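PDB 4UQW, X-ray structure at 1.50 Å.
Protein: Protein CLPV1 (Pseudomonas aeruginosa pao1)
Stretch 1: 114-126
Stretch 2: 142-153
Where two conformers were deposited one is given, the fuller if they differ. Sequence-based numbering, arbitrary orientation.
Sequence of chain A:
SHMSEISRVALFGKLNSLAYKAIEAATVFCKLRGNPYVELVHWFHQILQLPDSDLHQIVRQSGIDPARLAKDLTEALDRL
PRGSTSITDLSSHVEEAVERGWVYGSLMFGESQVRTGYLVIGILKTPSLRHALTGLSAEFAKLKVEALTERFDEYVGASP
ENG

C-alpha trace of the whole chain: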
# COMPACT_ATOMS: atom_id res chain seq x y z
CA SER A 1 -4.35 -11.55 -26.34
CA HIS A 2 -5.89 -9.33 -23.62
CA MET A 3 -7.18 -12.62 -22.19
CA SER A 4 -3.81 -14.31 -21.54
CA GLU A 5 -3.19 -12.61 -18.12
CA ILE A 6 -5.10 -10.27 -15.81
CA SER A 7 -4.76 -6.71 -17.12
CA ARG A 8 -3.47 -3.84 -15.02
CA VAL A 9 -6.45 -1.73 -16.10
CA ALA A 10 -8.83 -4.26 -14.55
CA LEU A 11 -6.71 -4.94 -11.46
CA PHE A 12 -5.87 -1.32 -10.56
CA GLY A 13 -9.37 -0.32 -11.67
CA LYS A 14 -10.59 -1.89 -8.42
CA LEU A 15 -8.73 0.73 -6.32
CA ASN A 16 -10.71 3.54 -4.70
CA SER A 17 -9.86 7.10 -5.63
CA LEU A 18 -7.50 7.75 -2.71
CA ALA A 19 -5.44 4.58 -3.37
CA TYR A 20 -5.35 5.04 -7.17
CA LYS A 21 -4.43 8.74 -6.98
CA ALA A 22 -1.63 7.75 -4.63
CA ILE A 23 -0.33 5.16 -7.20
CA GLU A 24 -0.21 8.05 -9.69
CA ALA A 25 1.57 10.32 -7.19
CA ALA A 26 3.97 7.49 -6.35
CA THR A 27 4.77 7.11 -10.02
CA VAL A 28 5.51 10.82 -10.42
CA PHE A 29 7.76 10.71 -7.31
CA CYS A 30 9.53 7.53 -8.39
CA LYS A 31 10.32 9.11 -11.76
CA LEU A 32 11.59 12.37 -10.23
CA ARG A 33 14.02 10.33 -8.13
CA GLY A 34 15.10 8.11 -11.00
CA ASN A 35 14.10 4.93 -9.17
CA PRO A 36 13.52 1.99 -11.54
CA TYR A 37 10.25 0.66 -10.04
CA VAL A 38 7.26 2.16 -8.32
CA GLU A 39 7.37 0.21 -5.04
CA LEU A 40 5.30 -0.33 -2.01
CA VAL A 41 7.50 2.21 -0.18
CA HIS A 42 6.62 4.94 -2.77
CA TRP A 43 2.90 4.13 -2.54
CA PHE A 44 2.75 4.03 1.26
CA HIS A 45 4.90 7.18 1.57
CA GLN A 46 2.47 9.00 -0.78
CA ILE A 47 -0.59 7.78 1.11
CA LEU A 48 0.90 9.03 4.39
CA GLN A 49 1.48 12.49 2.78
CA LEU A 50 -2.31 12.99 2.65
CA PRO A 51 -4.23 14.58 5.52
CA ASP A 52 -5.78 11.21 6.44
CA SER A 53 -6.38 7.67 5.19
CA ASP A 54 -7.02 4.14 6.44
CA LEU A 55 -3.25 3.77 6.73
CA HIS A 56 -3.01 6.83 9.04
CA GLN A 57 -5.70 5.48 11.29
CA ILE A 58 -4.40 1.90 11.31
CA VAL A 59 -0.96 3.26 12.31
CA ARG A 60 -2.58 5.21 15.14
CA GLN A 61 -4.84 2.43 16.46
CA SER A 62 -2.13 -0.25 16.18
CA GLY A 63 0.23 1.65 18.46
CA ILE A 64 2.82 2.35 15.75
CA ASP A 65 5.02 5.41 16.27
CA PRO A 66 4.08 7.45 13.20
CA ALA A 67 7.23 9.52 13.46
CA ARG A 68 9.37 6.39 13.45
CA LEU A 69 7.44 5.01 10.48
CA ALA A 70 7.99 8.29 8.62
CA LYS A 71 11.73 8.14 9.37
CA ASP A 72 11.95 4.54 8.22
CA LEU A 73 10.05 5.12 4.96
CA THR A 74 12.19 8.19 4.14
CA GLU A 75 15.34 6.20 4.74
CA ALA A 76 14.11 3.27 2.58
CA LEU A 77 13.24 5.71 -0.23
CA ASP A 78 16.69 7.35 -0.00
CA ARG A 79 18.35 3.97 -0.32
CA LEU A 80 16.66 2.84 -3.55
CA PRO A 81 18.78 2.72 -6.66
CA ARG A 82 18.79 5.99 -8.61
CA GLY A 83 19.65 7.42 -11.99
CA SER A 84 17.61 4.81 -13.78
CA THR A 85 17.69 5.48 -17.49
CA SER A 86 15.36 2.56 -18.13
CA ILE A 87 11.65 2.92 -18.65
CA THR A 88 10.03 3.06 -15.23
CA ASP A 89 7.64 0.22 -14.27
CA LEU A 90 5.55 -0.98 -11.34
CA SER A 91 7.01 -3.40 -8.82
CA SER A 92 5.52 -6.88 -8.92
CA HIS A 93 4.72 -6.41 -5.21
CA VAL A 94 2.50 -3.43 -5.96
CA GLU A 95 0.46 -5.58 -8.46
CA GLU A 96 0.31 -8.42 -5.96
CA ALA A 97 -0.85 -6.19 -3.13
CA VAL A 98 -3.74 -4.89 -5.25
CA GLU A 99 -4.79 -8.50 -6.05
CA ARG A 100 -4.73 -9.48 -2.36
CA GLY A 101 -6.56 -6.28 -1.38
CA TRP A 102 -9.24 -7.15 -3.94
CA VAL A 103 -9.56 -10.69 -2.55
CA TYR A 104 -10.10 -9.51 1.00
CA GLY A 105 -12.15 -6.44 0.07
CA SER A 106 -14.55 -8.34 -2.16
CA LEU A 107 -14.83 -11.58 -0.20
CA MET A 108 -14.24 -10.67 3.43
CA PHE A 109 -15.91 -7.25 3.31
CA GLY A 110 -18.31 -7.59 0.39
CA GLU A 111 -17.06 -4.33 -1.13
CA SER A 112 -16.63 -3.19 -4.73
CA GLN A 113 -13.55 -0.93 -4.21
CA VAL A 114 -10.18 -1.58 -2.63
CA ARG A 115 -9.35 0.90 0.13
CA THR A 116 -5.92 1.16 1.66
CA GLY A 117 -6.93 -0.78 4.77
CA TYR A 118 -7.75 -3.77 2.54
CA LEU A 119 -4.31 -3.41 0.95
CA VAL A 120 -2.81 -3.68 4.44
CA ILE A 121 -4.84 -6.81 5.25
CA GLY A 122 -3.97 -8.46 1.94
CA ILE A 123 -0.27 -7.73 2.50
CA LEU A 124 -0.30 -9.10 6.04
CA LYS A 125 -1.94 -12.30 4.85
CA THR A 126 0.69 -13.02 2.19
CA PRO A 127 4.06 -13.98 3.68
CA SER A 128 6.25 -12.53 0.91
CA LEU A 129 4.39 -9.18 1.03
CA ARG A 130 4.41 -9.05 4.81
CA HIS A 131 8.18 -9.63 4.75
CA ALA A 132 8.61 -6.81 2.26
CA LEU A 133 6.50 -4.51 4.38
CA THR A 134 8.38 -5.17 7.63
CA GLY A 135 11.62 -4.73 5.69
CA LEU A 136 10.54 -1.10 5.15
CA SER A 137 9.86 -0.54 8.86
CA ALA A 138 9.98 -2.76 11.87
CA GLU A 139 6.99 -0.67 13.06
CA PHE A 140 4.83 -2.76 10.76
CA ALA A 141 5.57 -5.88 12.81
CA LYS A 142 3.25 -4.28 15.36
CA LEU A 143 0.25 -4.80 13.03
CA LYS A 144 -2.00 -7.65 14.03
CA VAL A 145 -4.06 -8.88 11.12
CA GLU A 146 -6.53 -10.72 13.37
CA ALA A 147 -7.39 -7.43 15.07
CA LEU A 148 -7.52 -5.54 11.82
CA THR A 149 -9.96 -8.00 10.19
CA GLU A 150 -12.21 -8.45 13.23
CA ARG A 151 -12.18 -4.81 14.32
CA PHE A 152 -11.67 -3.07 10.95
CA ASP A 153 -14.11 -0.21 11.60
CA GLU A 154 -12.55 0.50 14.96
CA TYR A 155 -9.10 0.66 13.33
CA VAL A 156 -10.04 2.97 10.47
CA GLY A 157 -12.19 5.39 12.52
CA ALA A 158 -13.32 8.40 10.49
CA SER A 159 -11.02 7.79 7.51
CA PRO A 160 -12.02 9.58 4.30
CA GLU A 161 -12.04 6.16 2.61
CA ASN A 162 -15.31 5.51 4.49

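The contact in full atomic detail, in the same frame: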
# COMPACT_ATOMS: atom_id res chain seq x y z
N VAL A 114 -11.27 -1.26 -3.55
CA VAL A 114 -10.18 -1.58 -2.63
C VAL A 114 -9.66 -0.30 -1.98
O VAL A 114 -9.15 0.59 -2.66
CB VAL A 114 -9.06 -2.32 -3.39
CG1 VAL A 114 -7.80 -2.61 -2.49
CG2 VAL A 114 -9.62 -3.61 -4.06
N ARG A 115 -9.86 -0.20 -0.67
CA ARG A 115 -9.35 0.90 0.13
C ARG A 115 -8.00 0.52 0.71
O ARG A 115 -7.59 -0.67 0.73
CB ARG A 115 -10.34 1.26 1.25
CG ARG A 115 -10.73 0.08 2.18
CD ARG A 115 -11.98 0.43 3.03
NE ARG A 115 -11.72 1.55 3.91
CZ ARG A 115 -12.69 2.14 4.60
NH1 ARG A 115 -13.96 1.73 4.45
NH2 ARG A 115 -12.39 3.13 5.43
N THR A 116 -7.28 1.49 1.22
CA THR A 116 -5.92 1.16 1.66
C THR A 116 -5.90 0.21 2.85
O THR A 116 -4.94 -0.58 2.98
CB THR A 116 -5.04 2.41 1.94
OG1 THR A 116 -5.54 3.15 3.05
CG2 THR A 116 -4.98 3.31 0.70
N GLY A 117 -6.96 0.14 3.66
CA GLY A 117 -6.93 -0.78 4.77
C GLY A 117 -7.05 -2.21 4.25
O GLY A 117 -6.52 -3.13 4.88
N TYR A 118 -7.73 -2.41 3.11
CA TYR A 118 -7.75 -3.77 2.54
C TYR A 118 -6.40 -4.12 1.93
O TYR A 118 -6.03 -5.30 1.92
CB TYR A 118 -8.83 -3.90 1.45
CG TYR A 118 -10.23 -3.59 1.91
CD1 TYR A 118 -10.58 -3.58 3.24
CD2 TYR A 118 -11.20 -3.29 0.96
CE1 TYR A 118 -11.90 -3.31 3.65
CE2 TYR A 118 -12.53 -3.02 1.34
CZ TYR A 118 -12.85 -3.00 2.67
OH TYR A 118 -14.13 -2.66 3.07
N LEU A 119 -5.67 -3.14 1.39
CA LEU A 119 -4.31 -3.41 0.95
C LEU A 119 -3.44 -3.88 2.13
O LEU A 119 -2.68 -4.83 1.99
CB LEU A 119 -3.61 -2.19 0.34
CG LEU A 119 -4.31 -1.58 -0.87
CD1 LEU A 119 -3.66 -0.21 -1.17
CD2 LEU A 119 -4.13 -2.49 -2.10
N VAL A 120 -3.59 -3.24 3.29
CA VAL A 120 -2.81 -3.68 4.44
C VAL A 120 -3.16 -5.11 4.83
O VAL A 120 -2.26 -5.92 5.07
CB VAL A 120 -3.07 -2.71 5.62
CG1 VAL A 120 -2.37 -3.21 6.90
CG2 VAL A 120 -2.48 -1.34 5.27
N ILE A 121 -4.46 -5.47 4.89
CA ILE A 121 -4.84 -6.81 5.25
C ILE A 121 -4.29 -7.80 4.23
O ILE A 121 -3.72 -8.84 4.62
CB ILE A 121 -6.37 -6.94 5.33
CG1 ILE A 121 -6.86 -6.19 6.58
CG2 ILE A 121 -6.81 -8.42 5.38
CD1 ILE A 121 -8.39 -5.94 6.56
N GLY A 122 -4.43 -7.51 2.95
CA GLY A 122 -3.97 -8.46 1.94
C GLY A 122 -2.45 -8.68 2.04
O GLY A 122 -1.94 -9.81 1.87
N ILE A 123 -1.71 -7.60 2.28
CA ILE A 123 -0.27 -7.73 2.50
C ILE A 123 0.06 -8.59 3.72
O ILE A 123 0.93 -9.46 3.67
CB ILE A 123 0.35 -6.29 2.60
CG1 ILE A 123 0.38 -5.61 1.22
CG2 ILE A 123 1.78 -6.31 3.23
CD1 ILE A 123 0.63 -4.05 1.28
N LEU A 124 -0.62 -8.33 4.83
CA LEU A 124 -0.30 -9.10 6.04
C LEU A 124 -0.60 -10.57 5.91
O LEU A 124 0.05 -11.41 6.55
CB LEU A 124 -1.05 -8.54 7.27
CG LEU A 124 -0.63 -7.12 7.68
CD1 LEU A 124 -1.60 -6.55 8.74
CD2 LEU A 124 0.84 -7.10 8.15
N LYS A 125 -1.57 -10.90 5.07
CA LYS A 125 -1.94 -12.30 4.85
C LYS A 125 -1.12 -13.04 3.83
O LYS A 125 -1.36 -14.23 3.61
CB LYS A 125 -3.40 -12.37 4.45
CG LYS A 125 -4.37 -11.96 5.52
CD LYS A 125 -4.39 -12.93 6.71
CE LYS A 125 -5.04 -14.29 6.35
NZ LYS A 125 -5.09 -15.15 7.60
N THR A 126 -0.14 -12.39 3.22
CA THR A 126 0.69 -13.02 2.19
C THR A 126 2.13 -12.97 2.69
O THR A 126 2.65 -11.88 2.74
CB THR A 126 0.56 -12.26 0.88
OG1 THR A 126 -0.84 -12.14 0.52
CG2 THR A 126 1.37 -12.95 -0.27
N LYS A 142 4.24 -4.51 14.31
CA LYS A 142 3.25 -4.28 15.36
C LYS A 142 1.79 -4.49 14.86
O LYS A 142 0.86 -4.62 15.67
CB LYS A 142 3.39 -2.86 15.92
CG LYS A 142 4.75 -2.62 16.62
CD LYS A 142 4.96 -1.20 17.05
CE LYS A 142 6.38 -1.11 17.63
NZ LYS A 142 6.69 0.23 18.12
N LEU A 143 1.60 -4.55 13.55
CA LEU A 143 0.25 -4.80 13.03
C LEU A 143 -0.20 -6.20 13.34
O LEU A 143 0.56 -7.15 13.23
CB LEU A 143 0.19 -4.60 11.53
CG LEU A 143 0.53 -3.20 11.04
CD1 LEU A 143 0.55 -3.24 9.54
CD2 LEU A 143 -0.51 -2.23 11.56
N LYS A 144 -1.47 -6.33 13.68
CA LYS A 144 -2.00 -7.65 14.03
C LYS A 144 -3.17 -7.90 13.13
O LYS A 144 -4.23 -7.30 13.33
CB LYS A 144 -2.45 -7.71 15.51
CG LYS A 144 -1.33 -7.50 16.56
CD LYS A 144 -0.15 -8.42 16.28
CE LYS A 144 1.12 -7.99 17.02
NZ LYS A 144 2.37 -8.39 16.29
N VAL A 145 -2.99 -8.76 12.12
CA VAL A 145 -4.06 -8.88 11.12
C VAL A 145 -5.37 -9.42 11.71
O VAL A 145 -6.44 -9.12 11.18
CB VAL A 145 -3.57 -9.73 9.90
CG1 VAL A 145 -3.42 -11.21 10.25
CG2 VAL A 145 -4.53 -9.58 8.68
N GLU A 146 -5.31 -10.23 12.77
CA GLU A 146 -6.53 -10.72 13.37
C GLU A 146 -7.37 -9.59 13.95
O GLU A 146 -8.62 -9.60 13.86
CB GLU A 146 -6.20 -11.74 14.49
CG GLU A 146 -5.36 -12.94 14.08
CD GLU A 146 -5.92 -13.69 12.87
OE1 GLU A 146 -7.16 -13.77 12.74
OE2 GLU A 146 -5.11 -14.20 12.06
N ALA A 147 -6.70 -8.58 14.50
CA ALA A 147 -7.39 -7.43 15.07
C ALA A 147 -7.93 -6.56 13.95
O ALA A 147 -9.05 -6.05 13.99
CB ALA A 147 -6.43 -6.62 15.95
N LEU A 148 -7.12 -6.39 12.91
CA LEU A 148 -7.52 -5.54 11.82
C LEU A 148 -8.72 -6.11 11.04
O LEU A 148 -9.55 -5.34 10.57
CB LEU A 148 -6.30 -5.33 10.90
CG LEU A 148 -6.39 -4.29 9.81
CD1 LEU A 148 -6.82 -2.95 10.37
CD2 LEU A 148 -4.99 -4.19 9.15
N THR A 149 -8.81 -7.43 10.89
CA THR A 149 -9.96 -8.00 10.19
C THR A 149 -11.20 -8.02 11.11
O THR A 149 -12.30 -7.72 10.67
CB THR A 149 -9.67 -9.43 9.66
OG1 THR A 149 -9.28 -10.30 10.75
CG2 THR A 149 -8.56 -9.39 8.60
N GLU A 150 -11.04 -8.36 12.37
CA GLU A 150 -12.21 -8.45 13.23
C GLU A 150 -12.74 -7.10 13.67
O GLU A 150 -13.93 -6.98 14.01
CB GLU A 150 -11.86 -9.33 14.42
CG GLU A 150 -11.56 -10.75 14.00
CD GLU A 150 -12.77 -11.67 14.17
OE1 GLU A 150 -13.58 -11.42 15.09
OE2 GLU A 150 -12.92 -12.62 13.36
N ARG A 151 -11.86 -6.10 13.71
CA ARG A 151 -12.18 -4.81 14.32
C ARG A 151 -11.87 -3.67 13.30
O ARG A 151 -11.47 -2.59 13.70
CB ARG A 151 -11.41 -4.61 15.63
CG ARG A 151 -11.88 -5.68 16.68
CD ARG A 151 -11.38 -5.45 18.11
NE ARG A 151 -9.94 -5.56 18.20
CZ ARG A 151 -9.16 -4.70 18.86
NH1 ARG A 151 -9.71 -3.67 19.50
NH2 ARG A 151 -7.84 -4.87 18.89
N PHE A 152 -12.07 -3.99 12.03
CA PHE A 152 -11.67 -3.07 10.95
C PHE A 152 -12.23 -1.65 11.17
O PHE A 152 -11.50 -0.64 11.05
CB PHE A 152 -12.14 -3.62 9.61
CG PHE A 152 -11.61 -2.82 8.43
CD1 PHE A 152 -10.29 -2.99 7.97
CD2 PHE A 152 -12.42 -1.87 7.83
CE1 PHE A 152 -9.80 -2.21 6.86
CE2 PHE A 152 -11.95 -1.08 6.76
CZ PHE A 152 -10.65 -1.24 6.27
N ASP A 153 -13.53 -1.55 11.46
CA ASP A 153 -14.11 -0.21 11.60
C ASP A 153 -13.51 0.55 12.75
O ASP A 153 -13.35 1.78 12.67
CB ASP A 153 -15.64 -0.31 11.79
CG ASP A 153 -16.36 -0.69 10.50
OD1 ASP A 153 -15.70 -1.02 9.47
OD2 ASP A 153 -17.61 -0.65 10.49

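The two stretches meet through apolar packing, with no hydrogen bond crossing between them. Helix 116-124 and helix 145-150 run roughly antiparallel, at 143°, so Ile121 lies near Val145 while Gly117 lies near Phe152.

Aliphatic side chains make up most of the contact. Ile121 acts as a knob in a hole formed by Val145, Leu148, Thr149 and Phe152; its branched side chain reaches several walls at once, with CG1 3.8 Å from Leu148 CD2 and CG2 3.8 Å from Thr149 CG2. One turn on, Leu124 sets its CB 3.8 Å from Val145 CB and its CD1 3.8 Å from Leu143 CB. Val120 CG1 approaches Leu148 CD2 at 3.6 Å, a snug fit for a compact side chain pointing toward the other stretch. Thr149 presents its methyl to Ile121 while its hydroxyl is satisfied within its own helix, OG1 donating to Val145 O at 3.1 Å.

Phe152 anchors the other end and has the largest area covered by the opposite stretch. Tyr118 CE1 lies over one face of its ring, 3.6 Å from Phe152 CZ, but the two ring planes meet obliquely at 38°. Gly117 lies at the ring edge, its C 3.8 Å from Phe152 CE1. Glycine suits this place: a CB built there would be 2.7 Å from Phe152 CE1, a clash.

Charged groups are confined to the ends. Arg115 lays one face of its guanidinium over Phe152 CZ, with NE 3.8 Å from that atom, while NE and NH2 are hydrogen-bonded elsewhere in the structure. Lys125, an exposed residue, packs its aliphatic portion on Val145, CD to CG2 3.9 Å. Its NZ is 4.6 Å from Glu146 OE2, near enough for electrostatic attraction but beyond a salt bridge.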